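Local coordinates for ribokinase (Staphylococcus aureus, PDB 3RY7), which catalyses the ATP- and magnesium-dependent phosphorylation of D-ribose at O-5 and is activated by monovalent cations, at residues 243-248 against 284-289; 43-48 against 249-254; 189-192 against 197-200; 192-197 against 205-210; 85-90 against 121-126. All blocks are in the same frame, centred on the assembly; numbering follows the deposited sequence. Where two conformers were deposited one is given.

How the contacts relate
Contacts 1 and 2 lie at the active-site end: D248, through OD1, and T285 probably hydrogen-bond to the 249-254 segment, with T285 OG1 3.1 Å from T250 OG1, and the loops of the probable potassium site adjoin the turn that carries D254. Their centres lie 13 Å apart, and both reach the second subunit. Contacts 3 and 4 share L192 and K197 and sit only 6 Å apart between centres; they fold helix 187-194 back on helix 201-213, and contact 3 lies on the ATP side, about 22 Å from contact 2 between centres. Contact 5, centred about 34 Å from contact 1 on the opposite side of the chain's centre, is remote from these sites.

Contact 1: residues 243-248 against 284-289; sequences KVNAID and LTVQKH
Two irregular loops meet here with little backbone intimacy, their closest CA atoms being those of V244 and V286 at 6.8 Å. The filling comes from V286, whose two methyls split the work. CG1 lies anti to the carbonyl carbon of its own residue, beside the backbone N (chi1 -66°), and goes to N245, where the nitrogen end of the side-chain amide comes in from the opposite direction and packs tightly, ND2 to CG1 being 3.3 Å. That torsion leaves CG2 between the backbone N and the carbonyl carbon, facing K243: it rests 3.5 Å from the carbonyl K243 O and 3.8 Å from K243 CB. No hydrogen bond crosses between the loops.

K243 swings its CG anti to the backbone N (chi1 -156°) and runs out extended, laying its CB, CG and CD obliquely past the valine methyl. The amine passes 3.6 Å from V286 O, but its charge is met by a salt bridge to E33 of the second subunit.

V286 also packs on T250, while T285 OG1 bonds to T250 OG1 and D248 OD1 receives the backbone N of both T250 and A252. D248, T250, T285 and K288 probably all belong to the potassium site, and V286 fills the join between the two loops that probably contribute to the monovalent-cation site of this ribokinase.

Contact 2: residues 43-48 against 249-254; sequences GANQAI and TTAAGD
The carboxylate of D254 is gripped by two neighbouring amides of helix 42-52, one to each oxygen. N45 ND2 gives a nearly straight bond (165°) to D254 OD2 at 3.0 Å, reaching that oxygen on its anti side and close to the carboxylate plane. Q46 NE2 donates to D254 OD1 at 2.9 Å, coming instead from above the plane, 39° out of it. Both donors point along their own amide planes, so the aspartate is held in position and in rotation, its CB wedged between the N45 and Q46 side chains. The remaining amide atoms are also engaged: Q46 OE1 accepts from Q140 NE2, Q46 NE2 gives a second bond to N165 OD1, and N45 OD1 accepts from Q292 of the second subunit. N45 ND2 packs 3.5 Å from A251 CB.

D254 is the probable proton acceptor and N45 a probable substrate residue, so these bonds probably hold the base beside the sugar pocket. The aspartate lies in the first turn of helix 252-263, with A251 as N-cap. Helix 42-52 packs its other side on F59 of strand 56-64 and F76 of helix 70-78, and Q140 and N165 reach Q46 from strands 136-140 and 161-165.

Contact 3: residues 189-192 against 197-200; sequences EAEL and KVTN
E191 reaches out from helix 187-194 and clasps the chain just after it has turned away, at K197 and V198. Its CG lies anti to its own carbonyl carbon (chi1 -47°) and the rest of the chain is stretched, which lays the methylene against the backbone: E191 CG comes within 3.3 Å of K197 CA. At the far end OE2 accepts the backbone N-H of V198, 3.0 Å away and almost straight at 173°. The N-H arrives from above the carboxylate plane, well out of it, so the acid is laid broadside over the peptide. E191 has two conformers; the one described bonds to V198 N.

K197 runs beside E191 in the same direction. A bend at chi2 (128°) carries its methylenes along the carboxylate, with K197 CD 3.5 Å from E191 OE1. The charged ends stay apart, K197 NZ being 4.5 Å from E191 OE2; opposite charges are near but form no salt bridge, and any attraction is probably modest.

V198 is buried. Its CG2, beside the backbone N, meets A190 CB at 4.0 Å, while the residue also packs on M204 and N207 of helix 201-213. N200 then caps that next helix with its side chain.

A tight helix-loop-helix connection results, its first helix following N186, a probable ATP ligand. N186 to E189 match the NxxE signature of the pfkB kinases, and the V198 side chain comes within about 4 Å (nearest atoms) of that of L223, a probable ATP-site residue.

Contact 4: residues 192-197 against 205-210; sequences LLSGIK and KDNANY
Y210 offers one ring face to the end of helix 187-194, and S194 lies over it: S194 CA stands 4.1 Å from the ring centroid, 21° off the normal, a CH-pi contact displaced toward the rim. Beyond the ring, the phenol and the helix end share a water, which donates to L193 O at 3.1 Å and lies 2.6 Å from Y210 OH. On the other flank I196 sends CD1 across D206 at about a right angle, 3.9 Å from D206 CB. The N207 side chain reaches in between S194 and I196, though which way round its amide lies is uncertain.

What sets these groups is the turn itself. S194 OG, brought round between its backbone N and carbonyl carbon (chi1 74°), accepts I196 N at 2.8 Å, an ST turn, and also bonds to A190 O one turn back. G195 supplies the positive phi that ends the helix, and the chain is thereby bent so that I196 points at helix 201-213. Y210 in turn stands out from its helix with CG anti to the backbone N.

Ring and isoleucine packing thus flank a polar centre (S194, I196 O, the N207 amide), with water bonding L193 O beside it.

Contact 5: residues 85-90 against 121-126; sequences YIIKTA and PEDVIN
I87 of the edge strand touches D123 of the short helix 121-125, and Y85 meets N126 just beyond it. P121 opens the helix, and its carbonyl takes I125 N at 2.7 Å. D123, halfway along, makes the closer of the two contacts: I87 CD1 rests 3.6 Å from D123 CB, and I87 CG2 passes 4.0 Å from D123 OD1. The two side chains cross at a slant. The aspartate keeps CG anti to its carbonyl carbon, beside its backbone N (chi1 -72°), and this turns OD2 back to the start of the helix, where it accepts the backbone N of T120. The same oxygen makes a salt bridge with K62, so I87 touches the shank of a carboxylate whose polar end is already occupied.

V124 points away from the strand and packs on S150 and A151 of helix 145-157 and on I131 of helix 128-132. At the end of the segment, N126 gives its backbone N to E122 O at 3.1 Å, and its carbonyl oxygen sits at the edge of the Y85 ring, 4.3 Å from Y85 CD1. Y85 also packs on A127, D129 and A130, at the start of helix 128-132.

Strand 87-89 is the outermost on its side of the large sheet, parallel to strand 56-64, with I87 backbone-bonded to T61 and I63. Helix 121-125 thus lies between that sheet edge and helix 145-157.

Contact 1: residues 243-248 against 284-289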
# COMPACT_ATOMS: atom_id res chain seq x y z
N LYS A 243 -3.33 -16.29 -0.28
CA LYS A 243 -2.74 -15.53 -1.35
C LYS A 243 -1.25 -15.45 -1.15
O LYS A 243 -0.76 -15.03 -0.13
CB LYS A 243 -3.32 -14.14 -1.50
CG LYS A 243 -3.13 -13.61 -2.93
CD LYS A 243 -3.70 -12.23 -3.18
CE LYS A 243 -2.97 -11.55 -4.35
NZ LYS A 243 -3.55 -10.24 -4.76
N VAL A 244 -0.54 -15.88 -2.16
CA VAL A 244 0.91 -15.89 -2.10
C VAL A 244 1.55 -15.60 -3.45
O VAL A 244 1.24 -16.26 -4.45
CB VAL A 244 1.44 -17.25 -1.57
CG1 VAL A 244 2.86 -17.50 -2.03
CG2 VAL A 244 1.34 -17.30 -0.05
N ASN A 245 2.44 -14.61 -3.49
CA ASN A 245 3.20 -14.34 -4.71
C ASN A 245 4.27 -15.41 -4.92
O ASN A 245 4.75 -16.02 -3.96
CB ASN A 245 3.84 -12.95 -4.67
CG ASN A 245 2.83 -11.83 -4.78
OD1 ASN A 245 1.75 -11.99 -5.37
ND2 ASN A 245 3.16 -10.67 -4.22
N ALA A 246 4.63 -15.64 -6.18
CA ALA A 246 5.62 -16.66 -6.53
C ALA A 246 6.98 -16.32 -5.94
O ALA A 246 7.66 -17.18 -5.38
CB ALA A 246 5.71 -16.81 -8.04
N ILE A 247 7.37 -15.06 -6.10
CA ILE A 247 8.57 -14.55 -5.45
C ILE A 247 8.14 -13.70 -4.25
O ILE A 247 7.28 -12.82 -4.38
CB ILE A 247 9.43 -13.71 -6.43
CG1 ILE A 247 10.25 -14.63 -7.35
CG2 ILE A 247 10.38 -12.80 -5.68
CD1 ILE A 247 9.43 -15.57 -8.21
N ASP A 248 8.71 -13.99 -3.07
CA ASP A 248 8.42 -13.18 -1.88
C ASP A 248 9.04 -11.80 -2.02
O ASP A 248 10.25 -11.65 -2.22
CB ASP A 248 8.88 -13.85 -0.58
CG ASP A 248 8.35 -13.14 0.66
OD1 ASP A 248 7.85 -12.00 0.56
OD2 ASP A 248 8.42 -13.72 1.76
N LEU A 284 -2.14 -11.29 3.97
CA LEU A 284 -2.40 -9.87 4.19
C LEU A 284 -1.29 -8.97 3.65
O LEU A 284 -1.45 -7.75 3.52
CB LEU A 284 -2.55 -9.62 5.68
CG LEU A 284 -3.89 -10.10 6.23
CD1 LEU A 284 -4.05 -9.70 7.68
CD2 LEU A 284 -5.02 -9.54 5.37
N THR A 285 -0.12 -9.54 3.37
CA THR A 285 0.99 -8.74 2.92
C THR A 285 0.98 -8.54 1.44
O THR A 285 1.57 -7.63 0.97
CB THR A 285 2.44 -9.23 3.34
OG1 THR A 285 2.85 -10.35 2.57
CG2 THR A 285 2.60 -9.47 4.80
N VAL A 286 0.33 -9.41 0.72
CA VAL A 286 0.26 -9.24 -0.72
C VAL A 286 -1.11 -8.70 -1.13
O VAL A 286 -1.47 -8.69 -2.31
CB VAL A 286 0.51 -10.58 -1.45
CG1 VAL A 286 1.94 -11.05 -1.21
CG2 VAL A 286 -0.47 -11.63 -0.99
N GLN A 287 -1.87 -8.24 -0.13
CA GLN A 287 -3.24 -7.78 -0.32
C GLN A 287 -3.35 -6.31 -0.75
O GLN A 287 -2.79 -5.43 -0.11
CB GLN A 287 -4.03 -8.04 0.96
CG GLN A 287 -5.09 -6.99 1.27
CD GLN A 287 -6.25 -7.56 2.08
OE1 GLN A 287 -6.54 -7.09 3.19
NE2 GLN A 287 -6.91 -8.58 1.53
N LYS A 288 -4.09 -6.04 -1.81
CA LYS A 288 -4.38 -4.74 -2.39
C LYS A 288 -5.30 -3.93 -1.49
O LYS A 288 -6.27 -4.49 -1.04
CB LYS A 288 -4.99 -4.97 -3.78
CG LYS A 288 -5.44 -3.72 -4.56
CD LYS A 288 -6.19 -4.09 -5.86
CE LYS A 288 -6.12 -2.99 -6.97
NZ LYS A 288 -6.39 -1.60 -6.51
N HIS A 289 -5.07 -2.66 -1.31
CA HIS A 289 -5.94 -1.84 -0.44
C HIS A 289 -6.91 -0.91 -1.19
O HIS A 289 -7.94 -0.49 -0.63
CB HIS A 289 -5.09 -1.07 0.57
CG HIS A 289 -4.34 -1.95 1.51
ND1 HIS A 289 -4.98 -2.78 2.42
CD2 HIS A 289 -3.02 -2.16 1.68
CE1 HIS A 289 -4.08 -3.46 3.10
NE2 HIS A 289 -2.87 -3.10 2.67

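Contact 2: residues 43-48 against 249-254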
# COMPACT_ATOMS: atom_id res chain seq x y z
N GLY A 43 15.53 -10.59 10.55
CA GLY A 43 15.29 -10.46 11.98
C GLY A 43 14.33 -9.34 12.31
O GLY A 43 13.38 -9.53 13.09
N ALA A 44 14.56 -8.15 11.75
CA ALA A 44 13.64 -7.03 11.97
C ALA A 44 12.21 -7.36 11.48
O ALA A 44 11.23 -7.07 12.16
CB ALA A 44 14.16 -5.75 11.29
N ASN A 45 12.11 -7.96 10.30
CA ASN A 45 10.81 -8.35 9.75
C ASN A 45 10.10 -9.30 10.70
O ASN A 45 8.93 -9.10 11.03
CB ASN A 45 10.99 -9.05 8.39
CG ASN A 45 11.40 -8.10 7.27
OD1 ASN A 45 11.43 -6.87 7.43
ND2 ASN A 45 11.73 -8.67 6.12
N GLN A 46 10.81 -10.34 11.14
CA GLN A 46 10.17 -11.36 11.96
C GLN A 46 9.82 -10.81 13.33
O GLN A 46 8.79 -11.14 13.89
CB GLN A 46 11.04 -12.63 12.05
CG GLN A 46 11.15 -13.36 10.69
CD GLN A 46 12.04 -14.59 10.73
OE1 GLN A 46 12.38 -15.08 11.80
NE2 GLN A 46 12.42 -15.10 9.55
N ALA A 47 10.68 -9.93 13.84
CA ALA A 47 10.45 -9.29 15.13
C ALA A 47 9.19 -8.41 15.11
O ALA A 47 8.37 -8.47 16.01
CB ALA A 47 11.67 -8.47 15.54
N ILE A 48 9.06 -7.59 14.07
CA ILE A 48 7.90 -6.73 13.93
C ILE A 48 6.63 -7.56 13.71
O ILE A 48 5.58 -7.23 14.25
CB ILE A 48 8.07 -5.72 12.76
CG1 ILE A 48 9.06 -4.61 13.16
CG2 ILE A 48 6.72 -5.14 12.34
CD1 ILE A 48 9.67 -3.88 11.97
N THR A 249 8.23 -10.76 -2.02
CA THR A 249 8.73 -9.40 -2.16
C THR A 249 8.08 -8.47 -1.20
O THR A 249 8.23 -7.29 -1.30
CB THR A 249 8.55 -8.76 -3.57
OG1 THR A 249 7.18 -8.50 -3.82
CG2 THR A 249 9.07 -9.59 -4.63
N THR A 250 7.37 -9.04 -0.25
CA THR A 250 6.61 -8.26 0.72
C THR A 250 6.88 -8.73 2.15
O THR A 250 6.05 -8.52 3.04
CB THR A 250 5.12 -8.43 0.42
OG1 THR A 250 4.85 -9.83 0.23
CG2 THR A 250 4.77 -7.70 -0.87
N ALA A 251 8.03 -9.37 2.38
CA ALA A 251 8.33 -9.95 3.69
C ALA A 251 7.26 -10.95 4.13
O ALA A 251 6.93 -11.03 5.32
CB ALA A 251 8.47 -8.85 4.74
N ALA A 252 6.70 -11.70 3.17
CA ALA A 252 5.64 -12.66 3.47
C ALA A 252 6.19 -13.85 4.26
O ALA A 252 5.59 -14.28 5.24
CB ALA A 252 4.98 -13.14 2.18
N GLY A 253 7.33 -14.38 3.82
CA GLY A 253 7.99 -15.49 4.51
C GLY A 253 8.27 -15.18 5.97
O GLY A 253 7.99 -15.99 6.86
N ASP A 254 8.81 -13.99 6.22
CA ASP A 254 9.18 -13.60 7.57
C ASP A 254 7.94 -13.36 8.39
O ASP A 254 7.92 -13.65 9.59
CB ASP A 254 10.06 -12.35 7.56
CG ASP A 254 11.41 -12.60 6.92
OD1 ASP A 254 11.94 -13.73 7.09
OD2 ASP A 254 11.93 -11.67 6.26

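Contact 3: residues 189-192 against 197-200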
# COMPACT_ATOMS: atom_id res chain seq x y z
N GLU A 189 16.11 -24.30 0.73
CA GLU A 189 16.89 -24.46 1.96
C GLU A 189 16.85 -25.90 2.47
O GLU A 189 17.86 -26.42 2.94
CB GLU A 189 16.39 -23.48 3.03
CG GLU A 189 16.80 -22.02 2.74
CD GLU A 189 15.71 -20.99 3.07
OE1 GLU A 189 14.75 -21.30 3.81
OE2 GLU A 189 15.85 -19.85 2.58
N ALA A 190 15.69 -26.54 2.37
CA ALA A 190 15.55 -27.94 2.74
C ALA A 190 16.55 -28.82 1.98
O ALA A 190 17.28 -29.61 2.59
CB ALA A 190 14.14 -28.41 2.50
N GLU A 191 16.56 -28.67 0.68
CA GLU A 191 17.42 -29.51 -0.20
C GLU A 191 18.91 -29.29 -0.01
O GLU A 191 19.67 -30.18 -0.20
CB GLU A 191 17.11 -29.24 -1.67
CG GLU A 191 15.64 -29.24 -1.99
CD GLU A 191 15.35 -28.76 -3.41
OE1 GLU A 191 16.29 -28.78 -4.26
OE2 GLU A 191 14.17 -28.37 -3.64
N LEU A 192 19.32 -28.10 0.37
CA LEU A 192 20.73 -27.84 0.65
C LEU A 192 21.15 -28.54 1.94
O LEU A 192 22.29 -28.98 2.08
CB LEU A 192 21.00 -26.34 0.74
CG LEU A 192 22.40 -25.98 1.25
CD1 LEU A 192 23.48 -26.52 0.32
CD2 LEU A 192 22.55 -24.48 1.45
N LYS A 197 15.97 -33.08 -2.96
CA LYS A 197 15.09 -32.10 -3.60
C LYS A 197 13.63 -32.24 -3.18
O LYS A 197 13.14 -33.33 -2.89
CB LYS A 197 15.20 -32.15 -5.13
CG LYS A 197 14.06 -31.42 -5.85
CD LYS A 197 14.57 -30.42 -6.87
CE LYS A 197 13.42 -29.57 -7.40
NZ LYS A 197 13.90 -28.36 -8.12
N VAL A 198 12.93 -31.10 -3.13
CA VAL A 198 11.53 -31.09 -2.77
C VAL A 198 10.70 -31.04 -4.04
O VAL A 198 10.77 -30.07 -4.79
CB VAL A 198 11.20 -29.90 -1.86
CG1 VAL A 198 9.70 -29.88 -1.51
CG2 VAL A 198 12.04 -29.95 -0.59
N THR A 199 9.92 -32.10 -4.27
CA THR A 199 9.07 -32.23 -5.45
C THR A 199 7.68 -32.77 -5.12
O THR A 199 6.71 -32.01 -5.07
CB THR A 199 9.72 -33.16 -6.50
OG1 THR A 199 10.02 -34.43 -5.92
CG2 THR A 199 11.01 -32.55 -7.02
N ASN A 200 7.59 -34.08 -4.89
CA ASN A 200 6.32 -34.71 -4.50
C ASN A 200 6.27 -34.85 -2.98
O ASN A 200 7.28 -34.65 -2.30
CB ASN A 200 6.13 -36.08 -5.17
CG ASN A 200 7.31 -37.00 -4.93
OD1 ASN A 200 8.04 -36.85 -3.95
ND2 ASN A 200 7.50 -37.97 -5.83

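Contact 4: residues 192-197 against 205-210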
# COMPACT_ATOMS: atom_id res chain seq x y z
N LEU A 192 19.32 -28.10 0.37
CA LEU A 192 20.73 -27.84 0.65
C LEU A 192 21.15 -28.54 1.94
O LEU A 192 22.29 -28.98 2.08
CB LEU A 192 21.00 -26.34 0.74
CG LEU A 192 22.40 -25.98 1.25
CD1 LEU A 192 23.48 -26.52 0.32
CD2 LEU A 192 22.55 -24.48 1.45
N LEU A 193 20.21 -28.64 2.88
CA LEU A 193 20.52 -29.25 4.16
C LEU A 193 20.39 -30.78 4.11
O LEU A 193 21.23 -31.50 4.66
CB LEU A 193 19.62 -28.66 5.26
CG LEU A 193 19.77 -27.16 5.57
CD1 LEU A 193 18.87 -26.76 6.72
CD2 LEU A 193 21.22 -26.81 5.88
N SER A 194 19.35 -31.28 3.45
CA SER A 194 19.07 -32.71 3.40
C SER A 194 19.78 -33.41 2.24
O SER A 194 20.07 -34.61 2.32
CB SER A 194 17.58 -32.96 3.25
OG SER A 194 17.18 -32.65 1.94
N GLY A 195 20.04 -32.67 1.17
CA GLY A 195 20.61 -33.24 -0.04
C GLY A 195 19.49 -33.77 -0.92
O GLY A 195 19.73 -34.26 -2.02
N ILE A 196 18.25 -33.65 -0.42
CA ILE A 196 17.07 -34.20 -1.09
C ILE A 196 16.14 -33.12 -1.64
O ILE A 196 15.57 -32.35 -0.86
CB ILE A 196 16.20 -35.03 -0.14
CG1 ILE A 196 17.02 -36.16 0.50
CG2 ILE A 196 15.00 -35.59 -0.88
CD1 ILE A 196 16.30 -36.82 1.65
N LYS A 197 15.97 -33.08 -2.96
CA LYS A 197 15.09 -32.10 -3.60
C LYS A 197 13.63 -32.24 -3.18
O LYS A 197 13.14 -33.33 -2.89
CB LYS A 197 15.20 -32.15 -5.13
CG LYS A 197 14.06 -31.42 -5.85
CD LYS A 197 14.57 -30.42 -6.87
CE LYS A 197 13.42 -29.57 -7.40
NZ LYS A 197 13.90 -28.36 -8.12
N LYS A 205 8.39 -36.08 2.88
CA LYS A 205 8.56 -37.08 3.89
C LYS A 205 10.03 -37.39 4.04
O LYS A 205 10.51 -37.50 5.12
CB LYS A 205 7.86 -38.35 3.48
CG LYS A 205 6.44 -38.45 3.85
CD LYS A 205 5.85 -39.78 3.31
CE LYS A 205 4.32 -39.74 3.14
NZ LYS A 205 3.82 -40.81 2.23
N ASP A 206 10.72 -37.57 2.94
CA ASP A 206 12.15 -37.91 2.99
C ASP A 206 12.98 -36.80 3.66
O ASP A 206 13.90 -37.08 4.42
CB ASP A 206 12.68 -38.19 1.58
CG ASP A 206 12.05 -39.42 0.94
OD1 ASP A 206 11.60 -40.33 1.69
OD2 ASP A 206 11.99 -39.48 -0.31
N ASN A 207 12.65 -35.55 3.34
CA ASN A 207 13.27 -34.39 3.99
C ASN A 207 13.01 -34.36 5.49
O ASN A 207 13.94 -34.36 6.29
CB ASN A 207 12.78 -33.08 3.32
CG ASN A 207 13.69 -32.64 2.20
OD1 ASN A 207 13.51 -33.00 1.04
ND2 ASN A 207 14.71 -31.88 2.55
N ALA A 208 11.73 -34.37 5.86
CA ALA A 208 11.36 -34.46 7.27
C ALA A 208 12.17 -35.54 7.99
O ALA A 208 12.71 -35.31 9.07
CB ALA A 208 9.88 -34.71 7.41
N ASN A 209 12.26 -36.72 7.38
CA ASN A 209 12.92 -37.86 8.03
C ASN A 209 14.39 -37.60 8.26
O ASN A 209 14.96 -38.04 9.27
CB ASN A 209 12.71 -39.14 7.22
CG ASN A 209 11.37 -39.80 7.52
OD1 ASN A 209 10.87 -39.71 8.64
ND2 ASN A 209 10.79 -40.47 6.53
N TYR A 210 15.00 -36.89 7.32
CA TYR A 210 16.37 -36.46 7.52
C TYR A 210 16.46 -35.59 8.76
O TYR A 210 17.28 -35.86 9.65
CB TYR A 210 16.91 -35.69 6.32
CG TYR A 210 18.20 -35.02 6.68
CD1 TYR A 210 18.25 -33.66 6.99
CD2 TYR A 210 19.38 -35.76 6.80
CE1 TYR A 210 19.43 -33.05 7.35
CE2 TYR A 210 20.57 -35.16 7.17
CZ TYR A 210 20.59 -33.80 7.44
OH TYR A 210 21.77 -33.19 7.81
O HOH W 1 22.32 -30.66 7.39

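Contact 5: residues 85-90 against 121-126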
# COMPACT_ATOMS: atom_id res chain seq x y z
N TYR A 85 18.32 -4.88 24.40
CA TYR A 85 19.46 -5.73 24.09
C TYR A 85 20.04 -5.48 22.70
O TYR A 85 20.94 -6.18 22.26
CB TYR A 85 19.08 -7.20 24.30
CG TYR A 85 18.64 -7.47 25.74
CD1 TYR A 85 19.58 -7.72 26.74
CD2 TYR A 85 17.29 -7.43 26.10
CE1 TYR A 85 19.19 -7.95 28.06
CE2 TYR A 85 16.89 -7.66 27.42
CZ TYR A 85 17.84 -7.92 28.39
OH TYR A 85 17.45 -8.15 29.69
N ILE A 86 19.54 -4.45 22.03
CA ILE A 86 20.12 -4.08 20.74
C ILE A 86 21.53 -3.52 20.92
O ILE A 86 21.78 -2.67 21.78
CB ILE A 86 19.26 -3.04 20.00
CG1 ILE A 86 17.91 -3.66 19.64
CG2 ILE A 86 19.99 -2.54 18.75
CD1 ILE A 86 16.97 -2.68 18.98
N ILE A 87 22.45 -4.00 20.09
CA ILE A 87 23.86 -3.67 20.18
C ILE A 87 24.25 -2.70 19.06
O ILE A 87 23.82 -2.86 17.93
CB ILE A 87 24.70 -4.94 20.02
CG1 ILE A 87 24.33 -5.96 21.10
CG2 ILE A 87 26.20 -4.63 20.08
CD1 ILE A 87 24.15 -7.35 20.55
N LYS A 88 25.07 -1.70 19.39
CA LYS A 88 25.63 -0.79 18.37
C LYS A 88 27.13 -0.92 18.35
O LYS A 88 27.76 -0.95 19.40
CB LYS A 88 25.25 0.66 18.63
CG LYS A 88 23.76 0.91 18.66
CD LYS A 88 23.44 2.40 18.60
CE LYS A 88 21.98 2.67 18.94
NZ LYS A 88 21.62 4.13 18.85
N THR A 89 27.69 -0.99 17.15
CA THR A 89 29.12 -1.18 17.02
C THR A 89 29.68 -0.23 15.97
O THR A 89 29.00 0.09 14.98
CB THR A 89 29.46 -2.59 16.59
OG1 THR A 89 30.88 -2.72 16.55
CG2 THR A 89 28.88 -2.93 15.22
N ALA A 90 30.92 0.22 16.20
CA ALA A 90 31.63 1.08 15.26
C ALA A 90 32.50 0.21 14.38
O ALA A 90 33.14 0.70 13.46
CB ALA A 90 32.48 2.09 16.00
N PRO A 121 29.18 -14.53 20.15
CA PRO A 121 28.57 -15.19 21.31
C PRO A 121 28.53 -14.28 22.53
O PRO A 121 27.56 -14.31 23.29
CB PRO A 121 29.49 -16.39 21.55
CG PRO A 121 29.98 -16.73 20.18
CD PRO A 121 30.12 -15.42 19.43
N GLU A 122 29.55 -13.46 22.70
CA GLU A 122 29.53 -12.53 23.81
C GLU A 122 28.46 -11.49 23.73
O GLU A 122 27.91 -11.16 24.72
CB GLU A 122 30.89 -11.95 24.16
CG GLU A 122 31.88 -11.94 23.10
CD GLU A 122 32.34 -13.28 22.69
OE1 GLU A 122 32.91 -13.97 23.52
OE2 GLU A 122 32.18 -13.63 21.54
N ASP A 123 28.13 -11.02 22.55
CA ASP A 123 26.97 -10.16 22.36
C ASP A 123 25.73 -10.87 22.84
O ASP A 123 24.88 -10.29 23.51
CB ASP A 123 26.81 -9.78 20.88
CG ASP A 123 27.88 -8.80 20.41
OD1 ASP A 123 28.26 -7.90 21.21
OD2 ASP A 123 28.33 -8.93 19.26
N VAL A 124 25.63 -12.15 22.50
CA VAL A 124 24.47 -12.95 22.87
C VAL A 124 24.40 -13.23 24.37
O VAL A 124 23.36 -13.05 24.99
CB VAL A 124 24.46 -14.28 22.10
CG1 VAL A 124 23.30 -15.18 22.59
CG2 VAL A 124 24.36 -14.02 20.58
N ILE A 125 25.51 -13.70 24.94
CA ILE A 125 25.58 -14.00 26.39
C ILE A 125 25.11 -12.78 27.14
O ILE A 125 24.32 -12.85 28.08
CB ILE A 125 27.01 -14.31 26.83
CG1 ILE A 125 27.29 -15.80 26.72
CG2 ILE A 125 27.22 -13.87 28.28
CD1 ILE A 125 26.78 -16.42 25.45
N ASN A 126 25.58 -11.63 26.67
CA ASN A 126 25.20 -10.36 27.24
C ASN A 126 23.68 -10.19 27.36
O ASN A 126 23.21 -9.47 28.22
CB ASN A 126 25.80 -9.23 26.41
CG ASN A 126 26.35 -8.12 27.26
OD1 ASN A 126 27.53 -8.12 27.61
ND2 ASN A 126 25.49 -7.15 27.60